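Local coordinates for protein Beta/alpha-amylase (PDB 3VOC) that hydrolyses alpha-1,4-glucosidic linkages in starch, the domain described here being the beta-amylase part that removes maltose units from non-reducing chain ends, at residues Gly45-Ala50 and Ser58-Tyr63; Ile78-Cys83 and Asp134-Ser139; Arg195-Asp200 and Leu246-Ser251; Leu317-Thr322 and Asp343-Ile348; Leu337-Val342 and Phe369-Glu374. All blocks are in the same frame, centred on the assembly; numbering follows the deposited sequence.

Contact 1 (Gly45-Ala50 and Ser58-Tyr63). With CA (calcium ion), chain B.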
# COMPACT_ATOMS: atom_id res chain seq x y z
N GLY A 45 8.96 -13.03 -2.42
CA GLY A 45 9.15 -14.16 -3.35
C GLY A 45 10.60 -14.37 -3.75
O GLY A 45 10.97 -15.46 -4.15
N TYR A 46 11.41 -13.31 -3.66
CA TYR A 46 12.84 -13.37 -3.95
C TYR A 46 13.66 -13.85 -2.77
O TYR A 46 14.73 -14.44 -2.96
CB TYR A 46 13.39 -12.00 -4.33
CG TYR A 46 13.18 -11.56 -5.77
CD1 TYR A 46 12.28 -12.19 -6.61
CD2 TYR A 46 13.88 -10.44 -6.27
CE1 TYR A 46 12.08 -11.76 -7.93
CE2 TYR A 46 13.69 -10.01 -7.59
CZ TYR A 46 12.79 -10.66 -8.41
OH TYR A 46 12.58 -10.24 -9.70
N VAL A 47 13.22 -13.54 -1.55
CA VAL A 47 14.11 -13.66 -0.40
C VAL A 47 13.79 -14.81 0.55
O VAL A 47 14.60 -15.14 1.40
CB VAL A 47 14.22 -12.33 0.41
CG1 VAL A 47 14.66 -11.18 -0.49
CG2 VAL A 47 12.88 -11.98 1.11
N GLU A 48 12.61 -15.40 0.43
CA GLU A 48 12.26 -16.57 1.24
C GLU A 48 11.55 -17.60 0.34
O GLU A 48 10.52 -18.15 0.72
CB GLU A 48 11.40 -16.16 2.45
CG GLU A 48 11.34 -17.18 3.59
CD GLU A 48 10.45 -16.75 4.76
OE1 GLU A 48 10.07 -15.55 4.85
OE2 GLU A 48 10.12 -17.62 5.60
N SER A 49 12.11 -17.86 -0.84
CA SER A 49 11.44 -18.67 -1.85
C SER A 49 11.60 -20.16 -1.63
O SER A 49 10.71 -20.95 -1.96
CB SER A 49 11.93 -18.32 -3.27
OG SER A 49 13.30 -18.70 -3.44
N ALA A 50 12.73 -20.56 -1.06
CA ALA A 50 13.12 -21.98 -1.03
C ALA A 50 12.35 -22.79 0.01
O ALA A 50 12.15 -24.00 -0.15
CB ALA A 50 14.63 -22.10 -0.82
N SER A 58 21.07 -12.41 -1.03
CA SER A 58 22.30 -12.03 -1.77
C SER A 58 22.04 -10.99 -2.87
O SER A 58 22.79 -10.03 -3.00
CB SER A 58 23.03 -13.25 -2.34
OG SER A 58 22.21 -13.98 -3.24
N TYR A 59 20.97 -11.15 -3.62
CA TYR A 59 20.62 -10.15 -4.64
C TYR A 59 20.41 -8.75 -4.03
O TYR A 59 20.85 -7.74 -4.60
CB TYR A 59 19.41 -10.60 -5.44
CG TYR A 59 18.80 -9.52 -6.31
CD1 TYR A 59 19.35 -9.20 -7.55
CD2 TYR A 59 17.65 -8.83 -5.90
CE1 TYR A 59 18.79 -8.21 -8.36
CE2 TYR A 59 17.06 -7.85 -6.72
CZ TYR A 59 17.64 -7.55 -7.94
OH TYR A 59 17.08 -6.58 -8.74
N TYR A 60 19.73 -8.67 -2.89
CA TYR A 60 19.49 -7.37 -2.29
C TYR A 60 20.70 -6.77 -1.60
O TYR A 60 20.82 -5.56 -1.49
CB TYR A 60 18.25 -7.38 -1.38
CG TYR A 60 17.00 -7.42 -2.19
CD1 TYR A 60 16.61 -6.31 -2.95
CD2 TYR A 60 16.20 -8.59 -2.25
CE1 TYR A 60 15.45 -6.35 -3.73
CE2 TYR A 60 15.01 -8.63 -3.02
CZ TYR A 60 14.66 -7.50 -3.76
OH TYR A 60 13.52 -7.48 -4.54
N LYS A 61 21.62 -7.62 -1.15
CA LYS A 61 22.90 -7.12 -0.65
C LYS A 61 23.68 -6.51 -1.82
O LYS A 61 24.24 -5.42 -1.70
CB LYS A 61 23.69 -8.23 0.06
CG LYS A 61 23.24 -8.46 1.50
CD LYS A 61 23.77 -9.78 2.05
CE LYS A 61 23.41 -9.94 3.55
NZ LYS A 61 23.44 -11.40 3.99
N THR A 62 23.67 -7.18 -2.97
CA THR A 62 24.29 -6.61 -4.18
C THR A 62 23.65 -5.28 -4.57
O THR A 62 24.34 -4.30 -4.90
CB THR A 62 24.21 -7.60 -5.36
OG1 THR A 62 24.82 -8.84 -4.97
CG2 THR A 62 24.93 -7.04 -6.58
N TYR A 63 22.32 -5.26 -4.59
CA TYR A 63 21.55 -4.07 -4.90
C TYR A 63 21.93 -2.95 -3.94
O TYR A 63 22.31 -1.85 -4.37
CB TYR A 63 20.07 -4.41 -4.78
CG TYR A 63 19.09 -3.41 -5.33
CD1 TYR A 63 18.14 -3.81 -6.27
CD2 TYR A 63 19.07 -2.08 -4.90
CE1 TYR A 63 17.19 -2.91 -6.77
CE2 TYR A 63 18.13 -1.16 -5.40
CZ TYR A 63 17.19 -1.59 -6.33
OH TYR A 63 16.23 -0.72 -6.83
CA CA B . 8.95 -17.62 7.65
O HOH W 1 9.12 -15.31 7.26
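Val47 and Tyr60 form the tight, buried half of this contact. CG1 of Val47 comes within 3.5 Å of CD2 of Tyr60, meeting the ring at its edge and near its plane. With CG1 anti to the carbonyl carbon (chi1 -56°), Val47 turns this methyl to the tyrosine and leaves CG2 for Leu136 of helix 127-144. Tyr60 OH lies 3.4 Å from Tyr46 CD2; the same hydroxyl is hydrogen-bonded to the backbone N of Trp43, which fixes the end of the ring. In the TIM barrel, helix 44-47 follows the second strand, 37-43, and helix 58-69 packs on that strand, Tyr60 touching Thr40 and Val42. Putting an alanine at Tyr60 would probably open a gap beside Val47 CG1 and leave Trp43 N without its hydroxyl partner. The outer half is looser and partly exposed. Here the edge of Tyr46 points at the face of Tyr59 in an offset edge-to-face pair, planes at 82° and centroids 5.8 Å apart, with Tyr59 OH tied to Ile17 N. Beyond the helix end, Glu48 turns to the calcium ion: its OE2 binds the metal at 2.4 Å, while OE1 accepts a 2.6 Å bond from water 1, also a calcium ligand.

Contact 2 (Ile78-Cys83 and Asp134-Ser139). With CA (calcium ion), chain B.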
# COMPACT_ATOMS: atom_id res chain seq x y z
N ILE A 78 9.67 -3.75 2.45
CA ILE A 78 9.55 -5.19 2.68
C ILE A 78 8.26 -5.69 2.00
O ILE A 78 7.16 -5.62 2.55
CB ILE A 78 9.62 -5.56 4.17
CG1 ILE A 78 10.82 -4.86 4.85
CG2 ILE A 78 9.68 -7.10 4.33
CD1 ILE A 78 12.20 -5.13 4.18
N SER A 79 8.41 -6.16 0.77
CA SER A 79 7.27 -6.33 -0.12
C SER A 79 6.68 -7.74 -0.04
O SER A 79 7.02 -8.62 -0.83
CB SER A 79 7.68 -6.01 -1.55
OG SER A 79 8.03 -4.64 -1.62
N THR A 80 5.81 -7.92 0.96
CA THR A 80 5.08 -9.15 1.23
C THR A 80 3.81 -9.18 0.35
O THR A 80 2.67 -9.43 0.82
CB THR A 80 4.69 -9.20 2.70
OG1 THR A 80 4.11 -7.94 3.07
CG2 THR A 80 5.93 -9.44 3.59
N HIS A 81 3.99 -8.89 -0.94
CA HIS A 81 2.89 -8.99 -1.88
C HIS A 81 3.41 -9.55 -3.20
O HIS A 81 4.62 -9.62 -3.41
CB HIS A 81 2.18 -7.63 -2.07
CG HIS A 81 3.07 -6.52 -2.52
ND1 HIS A 81 3.83 -5.77 -1.65
CD2 HIS A 81 3.28 -5.99 -3.75
CE1 HIS A 81 4.50 -4.85 -2.32
NE2 HIS A 81 4.18 -4.96 -3.60
N LYS A 82 2.48 -9.97 -4.05
CA LYS A 82 2.79 -10.58 -5.33
C LYS A 82 2.96 -9.50 -6.39
O LYS A 82 2.26 -8.48 -6.34
CB LYS A 82 1.66 -11.56 -5.71
CG LYS A 82 1.62 -11.98 -7.18
CD LYS A 82 0.78 -13.25 -7.39
CE LYS A 82 -0.70 -13.02 -7.15
NZ LYS A 82 -1.50 -14.22 -7.57
N CYS A 83 3.88 -9.72 -7.32
CA CYS A 83 3.94 -8.90 -8.53
C CYS A 83 3.35 -9.72 -9.67
O CYS A 83 3.85 -10.81 -9.97
CB CYS A 83 5.37 -8.48 -8.87
SG CYS A 83 5.48 -7.05 -9.95
N ASP A 134 6.85 -11.19 11.00
CA ASP A 134 7.79 -11.06 12.13
C ASP A 134 9.11 -11.78 11.83
O ASP A 134 10.19 -11.20 12.00
CB ASP A 134 7.12 -11.59 13.42
CG ASP A 134 7.93 -11.30 14.69
OD1 ASP A 134 8.78 -10.40 14.71
OD2 ASP A 134 7.67 -12.00 15.69
N GLU A 135 9.04 -13.03 11.35
CA GLU A 135 10.25 -13.77 10.96
C GLU A 135 11.02 -13.07 9.83
O GLU A 135 12.25 -13.04 9.83
CB GLU A 135 9.92 -15.19 10.49
CG GLU A 135 9.25 -16.07 11.56
CD GLU A 135 8.70 -17.36 10.96
OE1 GLU A 135 8.28 -17.36 9.78
OE2 GLU A 135 8.68 -18.37 11.68
N LEU A 136 10.28 -12.55 8.84
CA LEU A 136 10.91 -11.90 7.69
C LEU A 136 11.60 -10.59 8.10
O LEU A 136 12.71 -10.27 7.64
CB LEU A 136 9.87 -11.67 6.58
CG LEU A 136 10.32 -10.86 5.35
CD1 LEU A 136 11.39 -11.64 4.60
CD2 LEU A 136 9.14 -10.56 4.46
N TYR A 137 10.94 -9.82 8.97
CA TYR A 137 11.51 -8.55 9.43
C TYR A 137 12.76 -8.82 10.27
O TYR A 137 13.77 -8.10 10.18
CB TYR A 137 10.50 -7.74 10.25
CG TYR A 137 9.23 -7.27 9.51
CD1 TYR A 137 9.13 -7.30 8.13
CD2 TYR A 137 8.15 -6.77 10.24
CE1 TYR A 137 7.95 -6.84 7.48
CE2 TYR A 137 6.98 -6.31 9.61
CZ TYR A 137 6.89 -6.35 8.24
OH TYR A 137 5.75 -5.91 7.63
N ALA A 138 12.68 -9.86 11.10
CA ALA A 138 13.82 -10.29 11.92
C ALA A 138 14.99 -10.66 11.03
O ALA A 138 16.13 -10.24 11.27
CB ALA A 138 13.41 -11.50 12.81
N SER A 139 14.72 -11.45 10.00
CA SER A 139 15.77 -11.85 9.09
C SER A 139 16.37 -10.64 8.37
O SER A 139 17.59 -10.57 8.22
CB SER A 139 15.28 -12.88 8.08
OG SER A 139 16.39 -13.37 7.37
CA CA B . 8.95 -17.62 7.65
O HOH W 2 5.55 -5.99 4.86
O HOH W 1 9.12 -15.31 7.26
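Ile78, Thr80, Leu136 and Tyr137 form a buried apolar seam between the third strand of the TIM barrel, 73-79, and helix 127-144, which lies in the beta-alpha-beta connection to strand 153-156. Ile78 CG2, anti to the backbone N, projects between two helix side chains: it lies 3.5 Å from Leu136 CD2 and 3.6 Å from Tyr137 CE1, reaching the tyrosine ring at its edge and in its plane. Thr80 has its methyl anti to the carbonyl carbon (chi1 48° for OG1), which sends CG2 to within 3.5 Å of the same Leu136 CD2. Leu136 runs past both Ile78 and Thr80 in the opposite direction. At the end of the strand, inverse gamma turns centred on Ser79 and Thr80 lead to His81, a probable substrate-binding residue. On the helix, Glu135 binds the calcium ion through OE1. Polar atoms at the seam share water 2, which donates to Ile78 O at 2.8 Å and is bonded to Thr80 OG1 at 3.0 Å and to Tyr137 OH at 2.8 Å.

Contact 3 (Arg195-Asp200 and Leu246-Ser251)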
# COMPACT_ATOMS: atom_id res chain seq x y z
N ARG A 195 -19.25 -12.47 11.31
CA ARG A 195 -20.28 -13.00 12.22
C ARG A 195 -19.80 -12.92 13.67
O ARG A 195 -20.51 -12.41 14.56
CB ARG A 195 -20.64 -14.45 11.86
CG ARG A 195 -21.40 -14.59 10.57
CD ARG A 195 -21.41 -16.02 10.03
NE ARG A 195 -21.93 -15.99 8.67
CZ ARG A 195 -21.56 -16.80 7.68
NH1 ARG A 195 -20.64 -17.73 7.88
NH2 ARG A 195 -22.13 -16.65 6.48
N THR A 196 -18.59 -13.42 13.92
CA THR A 196 -18.00 -13.41 15.25
C THR A 196 -17.86 -11.98 15.78
O THR A 196 -18.19 -11.69 16.94
CB THR A 196 -16.64 -14.15 15.27
OG1 THR A 196 -16.82 -15.46 14.75
CG2 THR A 196 -16.10 -14.28 16.69
N ALA A 197 -17.39 -11.07 14.93
CA ALA A 197 -17.28 -9.66 15.31
C ALA A 197 -18.64 -9.08 15.73
O ALA A 197 -18.72 -8.30 16.70
CB ALA A 197 -16.67 -8.84 14.18
N MET A 198 -19.71 -9.44 15.03
CA MET A 198 -21.02 -8.90 15.40
C MET A 198 -21.61 -9.55 16.65
O MET A 198 -22.27 -8.88 17.47
CB MET A 198 -22.00 -8.99 14.23
CG MET A 198 -21.58 -8.12 13.03
SD MET A 198 -21.39 -6.37 13.42
CE MET A 198 -19.59 -6.24 13.60
N ASN A 199 -21.40 -10.85 16.79
CA ASN A 199 -21.76 -11.55 18.04
C ASN A 199 -21.02 -10.99 19.27
O ASN A 199 -21.64 -10.76 20.31
CB ASN A 199 -21.50 -13.04 17.91
CG ASN A 199 -22.31 -13.86 18.93
OD1 ASN A 199 -23.54 -13.80 18.96
ND2 ASN A 199 -21.61 -14.62 19.76
N ASP A 200 -19.72 -10.75 19.13
CA ASP A 200 -18.94 -10.09 20.17
C ASP A 200 -19.41 -8.68 20.47
O ASP A 200 -19.44 -8.27 21.63
CB ASP A 200 -17.45 -10.07 19.81
CG ASP A 200 -16.81 -11.44 19.88
OD1 ASP A 200 -17.47 -12.36 20.41
OD2 ASP A 200 -15.67 -11.59 19.40
N LEU A 246 -19.03 -2.02 6.99
CA LEU A 246 -17.91 -1.20 6.50
C LEU A 246 -16.92 -0.89 7.60
O LEU A 246 -15.72 -0.87 7.34
CB LEU A 246 -18.42 0.11 5.89
CG LEU A 246 -19.01 0.03 4.49
CD1 LEU A 246 -19.47 1.41 4.05
CD2 LEU A 246 -18.00 -0.54 3.49
N SER A 247 -17.42 -0.62 8.81
CA SER A 247 -16.52 -0.40 9.95
C SER A 247 -15.68 -1.63 10.25
O SER A 247 -14.46 -1.53 10.48
CB SER A 247 -17.31 0.03 11.20
OG SER A 247 -16.43 0.29 12.27
N TRP A 248 -16.32 -2.80 10.25
CA TRP A 248 -15.60 -4.06 10.48
C TRP A 248 -14.58 -4.32 9.36
O TRP A 248 -13.44 -4.72 9.61
CB TRP A 248 -16.57 -5.26 10.60
CG TRP A 248 -15.81 -6.56 10.48
CD1 TRP A 248 -15.10 -7.20 11.47
CD2 TRP A 248 -15.65 -7.36 9.30
NE1 TRP A 248 -14.52 -8.35 10.98
CE2 TRP A 248 -14.85 -8.48 9.65
CE3 TRP A 248 -16.11 -7.25 7.97
CZ2 TRP A 248 -14.49 -9.46 8.73
CZ3 TRP A 248 -15.75 -8.23 7.05
CH2 TRP A 248 -14.96 -9.34 7.44
N TYR A 249 -15.02 -4.11 8.13
CA TYR A 249 -14.20 -4.34 6.94
C TYR A 249 -12.91 -3.52 7.05
O TYR A 249 -11.80 -4.05 6.86
CB TYR A 249 -15.03 -3.93 5.73
CG TYR A 249 -14.51 -4.31 4.36
CD1 TYR A 249 -14.24 -5.65 4.03
CD2 TYR A 249 -14.34 -3.33 3.38
CE1 TYR A 249 -13.80 -5.99 2.73
CE2 TYR A 249 -13.89 -3.66 2.10
CZ TYR A 249 -13.63 -4.98 1.78
OH TYR A 249 -13.17 -5.28 0.50
N GLN A 250 -13.05 -2.25 7.41
CA GLN A 250 -11.90 -1.38 7.66
C GLN A 250 -11.08 -1.83 8.88
O GLN A 250 -9.84 -1.83 8.81
CB GLN A 250 -12.30 0.09 7.80
CG GLN A 250 -11.08 1.01 8.09
CD GLN A 250 -11.39 2.49 7.98
OE1 GLN A 250 -12.02 2.93 7.02
NE2 GLN A 250 -10.92 3.27 8.96
N SER A 251 -11.76 -2.24 9.96
CA SER A 251 -11.06 -2.68 11.19
C SER A 251 -10.06 -3.83 10.99
O SER A 251 -9.02 -3.90 11.67
CB SER A 251 -12.05 -3.02 12.33
OG SER A 251 -12.62 -4.32 12.15
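Trp248 reaches across from helix 240-268 to Ala197 and Met198 on helix 188-202, and these three side chains make up the whole contact. The indole has CG anti to the backbone N (chi1 166°), which carries its pyrrole side over to the neighbouring helix. There Ala197 CB sits 3.5 Å from Trp248 CD1 and 3.9 Å from Trp248 NE1, approaching the ring obliquely. The small alanine side chain is consistent with the close approach of the backbones, 7.6 Å between Ala197 CA and Trp248 CA. Met198 touches more loosely: its chain bends at the first two torsions, near -60° each, so that CE comes round to 4.4 Å from Trp248 CB. Met198 also packs on Ile208 and Trp212 of helix 205-212. Helix 188-202 belongs to the long excursion after the fourth barrel strand, 153-156; the contact joins it to the early part of helix 240-268, which leads into the fifth, 275-279. One turn beyond Trp248, Ser251 OG donates to Trp248 O at 2.7 Å. No hydrogen bond or salt bridge passes between the two segments: what joins them is apolar contact, Ala197 CB on the indole and, more loosely, Met198 CE on Trp248 CB.

Contact 4 (Leu317-Thr322 and Asp343-Ile348)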
# COMPACT_ATOMS: atom_id res chain seq x y z
N LEU A 317 3.66 4.88 12.68
CA LEU A 317 4.06 4.70 11.29
C LEU A 317 3.82 5.98 10.50
O LEU A 317 2.80 6.67 10.71
CB LEU A 317 3.26 3.57 10.64
CG LEU A 317 3.41 2.18 11.29
CD1 LEU A 317 2.44 1.18 10.70
CD2 LEU A 317 4.84 1.65 11.15
N ASP A 318 4.74 6.29 9.59
CA ASP A 318 4.56 7.42 8.70
C ASP A 318 3.65 7.01 7.56
O ASP A 318 3.54 5.82 7.26
CB ASP A 318 5.91 7.89 8.15
CG ASP A 318 6.78 8.56 9.21
OD1 ASP A 318 6.36 8.70 10.37
OD2 ASP A 318 7.90 8.97 8.87
N LEU A 319 3.00 7.98 6.94
CA LEU A 319 2.01 7.68 5.90
C LEU A 319 2.53 8.11 4.54
O LEU A 319 2.93 9.26 4.35
CB LEU A 319 0.68 8.40 6.21
CG LEU A 319 -0.40 8.39 5.11
CD1 LEU A 319 -0.81 6.97 4.89
CD2 LEU A 319 -1.61 9.23 5.52
N THR A 320 2.52 7.17 3.59
CA THR A 320 2.81 7.48 2.21
C THR A 320 1.48 7.53 1.47
O THR A 320 0.65 6.60 1.57
CB THR A 320 3.76 6.44 1.57
OG1 THR A 320 5.04 6.50 2.23
CG2 THR A 320 3.93 6.67 0.05
N PHE A 321 1.26 8.61 0.75
CA PHE A 321 0.10 8.68 -0.11
C PHE A 321 0.55 8.91 -1.54
O PHE A 321 1.73 9.20 -1.79
CB PHE A 321 -0.92 9.74 0.37
CG PHE A 321 -2.30 9.54 -0.20
CD1 PHE A 321 -3.01 8.37 0.09
CD2 PHE A 321 -2.86 10.47 -1.07
CE1 PHE A 321 -4.29 8.15 -0.46
CE2 PHE A 321 -4.15 10.27 -1.63
CZ PHE A 321 -4.85 9.11 -1.32
N THR A 322 -0.37 8.75 -2.48
CA THR A 322 -0.05 8.71 -3.90
C THR A 322 -1.03 9.58 -4.69
O THR A 322 -1.88 10.26 -4.09
CB THR A 322 -0.07 7.24 -4.41
OG1 THR A 322 0.25 7.21 -5.80
CG2 THR A 322 -1.44 6.61 -4.19
N ASP A 343 -5.67 16.19 -1.02
CA ASP A 343 -5.93 17.24 -0.02
C ASP A 343 -6.60 16.68 1.23
O ASP A 343 -6.19 16.98 2.34
CB ASP A 343 -6.80 18.37 -0.59
CG ASP A 343 -6.11 19.16 -1.69
OD1 ASP A 343 -4.91 18.93 -1.95
OD2 ASP A 343 -6.79 20.02 -2.30
N THR A 344 -7.62 15.84 1.03
CA THR A 344 -8.35 15.22 2.14
C THR A 344 -7.42 14.43 3.05
O THR A 344 -7.33 14.70 4.25
CB THR A 344 -9.50 14.32 1.63
OG1 THR A 344 -10.44 15.14 0.92
CG2 THR A 344 -10.21 13.63 2.81
N VAL A 345 -6.70 13.46 2.48
CA VAL A 345 -5.83 12.58 3.24
C VAL A 345 -4.72 13.38 3.90
O VAL A 345 -4.44 13.22 5.10
CB VAL A 345 -5.26 11.44 2.35
CG1 VAL A 345 -4.08 10.72 3.04
CG2 VAL A 345 -6.36 10.45 1.96
N SER A 346 -4.11 14.26 3.11
CA SER A 346 -3.01 15.10 3.61
C SER A 346 -3.43 16.01 4.77
O SER A 346 -2.70 16.11 5.76
CB SER A 346 -2.38 15.93 2.48
OG SER A 346 -1.82 15.09 1.47
N SER A 347 -4.58 16.67 4.64
CA SER A 347 -5.12 17.54 5.71
C SER A 347 -5.36 16.77 7.01
O SER A 347 -5.05 17.26 8.10
CB SER A 347 -6.44 18.18 5.29
OG SER A 347 -6.23 19.22 4.35
N ILE A 348 -5.94 15.58 6.89
CA ILE A 348 -6.19 14.74 8.06
C ILE A 348 -4.88 14.33 8.72
O ILE A 348 -4.71 14.49 9.94
CB ILE A 348 -7.04 13.52 7.71
CG1 ILE A 348 -8.42 13.98 7.22
CG2 ILE A 348 -7.13 12.55 8.94
CD1 ILE A 348 -9.27 12.89 6.58
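Val345 divides its two methyls between Phe321 and Leu319. CG2 stands over one face of the Phe321 ring in a CH-pi contact, 4.1 Å from the centroid and 20° off the ring normal, displaced toward the rim. CG1, anti to the backbone N of Val345 (chi1 166°), meets Leu319 CD2 at 3.8 Å and Phe321 CG at 3.9 Å, so the forked side chain fills the angle between the two strand residues. Phe321 also packs on Leu341 and Val342 one turn earlier in the helix, while Leu319 reaches Ala349 one turn later and Phe312 of helix 305-315. The elements joined are the strand and helix of a beta-alpha-beta unit of the TIM barrel: strand 318-321, helix 338-352, strand 356-359. Leu319 and Phe321 lie on the helix-facing side of the strand; the alternate residues Asp318 and Thr320 meet Asn357 of the next strand, and Thr320 also touches Glu359, the probable catalytic proton acceptor. Buried Asp318 is held by salt bridges to Lys153, Arg275 and Arg355, which would offset its charge. Thr322, next in the chain after Phe321, probably binds substrate. Within the helix, Asp343 O accepts from Ser347 N at 2.8 Å and from Ser347 OG at 3.0 Å, the two donors arriving from opposite faces of the carbonyl plane.

Contact 5 (Leu337-Val342 and Phe369-Glu374)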
# COMPACT_ATOMS: atom_id res chain seq x y z
N LEU A 337 -11.45 12.32 -8.64
CA LEU A 337 -11.03 13.56 -7.99
C LEU A 337 -9.75 13.36 -7.16
O LEU A 337 -9.76 13.58 -5.95
CB LEU A 337 -12.17 14.12 -7.13
CG LEU A 337 -13.43 14.58 -7.87
CD1 LEU A 337 -14.61 14.74 -6.90
CD2 LEU A 337 -13.16 15.88 -8.65
N PRO A 338 -8.65 12.93 -7.81
CA PRO A 338 -7.43 12.58 -7.07
C PRO A 338 -6.80 13.75 -6.34
O PRO A 338 -6.20 13.55 -5.30
CB PRO A 338 -6.47 12.06 -8.16
CG PRO A 338 -7.00 12.63 -9.44
CD PRO A 338 -8.50 12.70 -9.26
N SER A 339 -6.93 14.97 -6.88
CA SER A 339 -6.30 16.12 -6.24
C SER A 339 -7.02 16.47 -4.93
O SER A 339 -6.38 16.74 -3.91
CB SER A 339 -6.27 17.32 -7.20
OG SER A 339 -5.64 18.41 -6.59
N THR A 340 -8.35 16.45 -4.96
CA THR A 340 -9.17 16.55 -3.74
C THR A 340 -8.87 15.43 -2.74
O THR A 340 -8.81 15.66 -1.55
CB THR A 340 -10.68 16.54 -4.11
OG1 THR A 340 -11.02 17.79 -4.75
CG2 THR A 340 -11.59 16.33 -2.88
N LEU A 341 -8.69 14.21 -3.24
CA LEU A 341 -8.36 13.06 -2.37
C LEU A 341 -7.03 13.29 -1.64
O LEU A 341 -6.94 13.10 -0.41
CB LEU A 341 -8.35 11.76 -3.17
CG LEU A 341 -7.97 10.46 -2.46
CD1 LEU A 341 -8.93 10.16 -1.31
CD2 LEU A 341 -7.96 9.31 -3.49
N VAL A 342 -6.02 13.71 -2.39
CA VAL A 342 -4.73 14.06 -1.80
C VAL A 342 -4.91 15.13 -0.71
O VAL A 342 -4.36 15.00 0.38
CB VAL A 342 -3.70 14.56 -2.85
CG1 VAL A 342 -2.44 15.11 -2.14
CG2 VAL A 342 -3.33 13.43 -3.84
N PHE A 369 4.90 17.50 -12.42
CA PHE A 369 5.84 17.97 -11.41
C PHE A 369 5.32 19.20 -10.66
O PHE A 369 5.57 19.35 -9.47
CB PHE A 369 7.24 18.23 -12.03
CG PHE A 369 7.93 16.97 -12.54
CD1 PHE A 369 7.83 15.77 -11.83
CD2 PHE A 369 8.68 16.99 -13.71
CE1 PHE A 369 8.46 14.61 -12.30
CE2 PHE A 369 9.31 15.82 -14.17
CZ PHE A 369 9.20 14.64 -13.47
N GLN A 370 4.60 20.07 -11.36
CA GLN A 370 4.02 21.28 -10.75
C GLN A 370 2.89 20.90 -9.81
O GLN A 370 2.73 21.50 -8.74
CB GLN A 370 3.50 22.25 -11.83
CG GLN A 370 4.40 22.38 -13.05
CD GLN A 370 3.77 23.16 -14.22
OE1 GLN A 370 2.71 23.78 -14.08
NE2 GLN A 370 4.43 23.13 -15.37
N LYS A 371 2.09 19.90 -10.19
CA LYS A 371 1.08 19.39 -9.27
C LYS A 371 1.70 18.77 -8.02
O LYS A 371 1.23 19.03 -6.91
CB LYS A 371 0.12 18.41 -9.95
CG LYS A 371 -1.29 18.99 -10.12
CD LYS A 371 -2.02 19.04 -8.77
CE LYS A 371 -3.46 19.47 -8.92
NZ LYS A 371 -3.61 20.93 -9.23
N ILE A 372 2.76 17.98 -8.20
CA ILE A 372 3.45 17.38 -7.05
C ILE A 372 3.99 18.49 -6.17
O ILE A 372 3.85 18.44 -4.95
CB ILE A 372 4.60 16.41 -7.47
CG1 ILE A 372 4.02 15.18 -8.19
CG2 ILE A 372 5.39 15.95 -6.23
CD1 ILE A 372 5.01 14.49 -9.11
N GLU A 373 4.62 19.49 -6.79
CA GLU A 373 5.16 20.63 -6.06
C GLU A 373 4.10 21.31 -5.20
O GLU A 373 4.37 21.63 -4.04
CB GLU A 373 5.77 21.67 -7.01
CG GLU A 373 6.49 22.79 -6.25
CD GLU A 373 6.80 23.99 -7.12
OE1 GLU A 373 5.93 24.37 -7.94
OE2 GLU A 373 7.90 24.57 -6.98
N GLU A 374 2.92 21.53 -5.76
CA GLU A 374 1.80 22.13 -5.01
C GLU A 374 1.47 21.31 -3.76
O GLU A 374 1.33 21.86 -2.67
CB GLU A 374 0.58 22.31 -5.93
CG GLU A 374 -0.75 22.61 -5.21
CD GLU A 374 -1.98 22.05 -5.94
OE1 GLU A 374 -3.01 21.76 -5.30
OE2 GLU A 374 -1.92 21.92 -7.18
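Two outer helices of the TIM barrel, 338-352 and 367-378, come together where Ser339 meets Lys371, in a small, partly buried contact near the start of both helices. Ser339 OG, anti to its own N (chi1 -178°), is directed at the lysine chain and lies 3.4 Å from Lys371 CE; Ser339 CB is 3.9 Å from the same carbon. The lysine thus touches the serine with its aliphatic chain, while its amino group stays 4.2 Å from OG, and no hydrogen bond joins the two segments. Ser339 OG is instead hydrogen-bonded to Lys375 NZ, one turn further along the second helix, and to a bound Tris molecule, probably from the crystallisation liquor. Lys371 bends at chi2 and at chi4, both -73°; the chain reaches out from its helix, and the last bend turns NZ aside to Glu374, one turn on. With a leucine in place of Lys371, Glu374 OE2 would probably lose its charged mate and the carboxylate would be left more dependent on Lys378, which pairs with OE1. Lys371 NZ donates to Glu374 OE2 at 2.8 Å in a salt bridge, and OE2 accepts with the lone pair on the side of OE1.

From the N terminus, contact 1 closes a loop of seven residues between its segments, bringing helix 44-47 against helix 58-69. Contact 2 follows in series, spanning 50 residues from strand 73-79 to helix 127-144; it adjoins contact 1 through Val47 and Leu136, and both reach the same calcium ion and water 1. Contact 3 closes the next excursion, of 45 residues, tying helix 188-202 to helix 240-268. Contacts 4 and 5 cross, since 337-342 falls inside the loop of contact 4 while 369-374 lies beyond it; sharing helix 338-352, they link strand 318-321 to helix 367-378. They sit across the chain's centre from contacts 1 and 2.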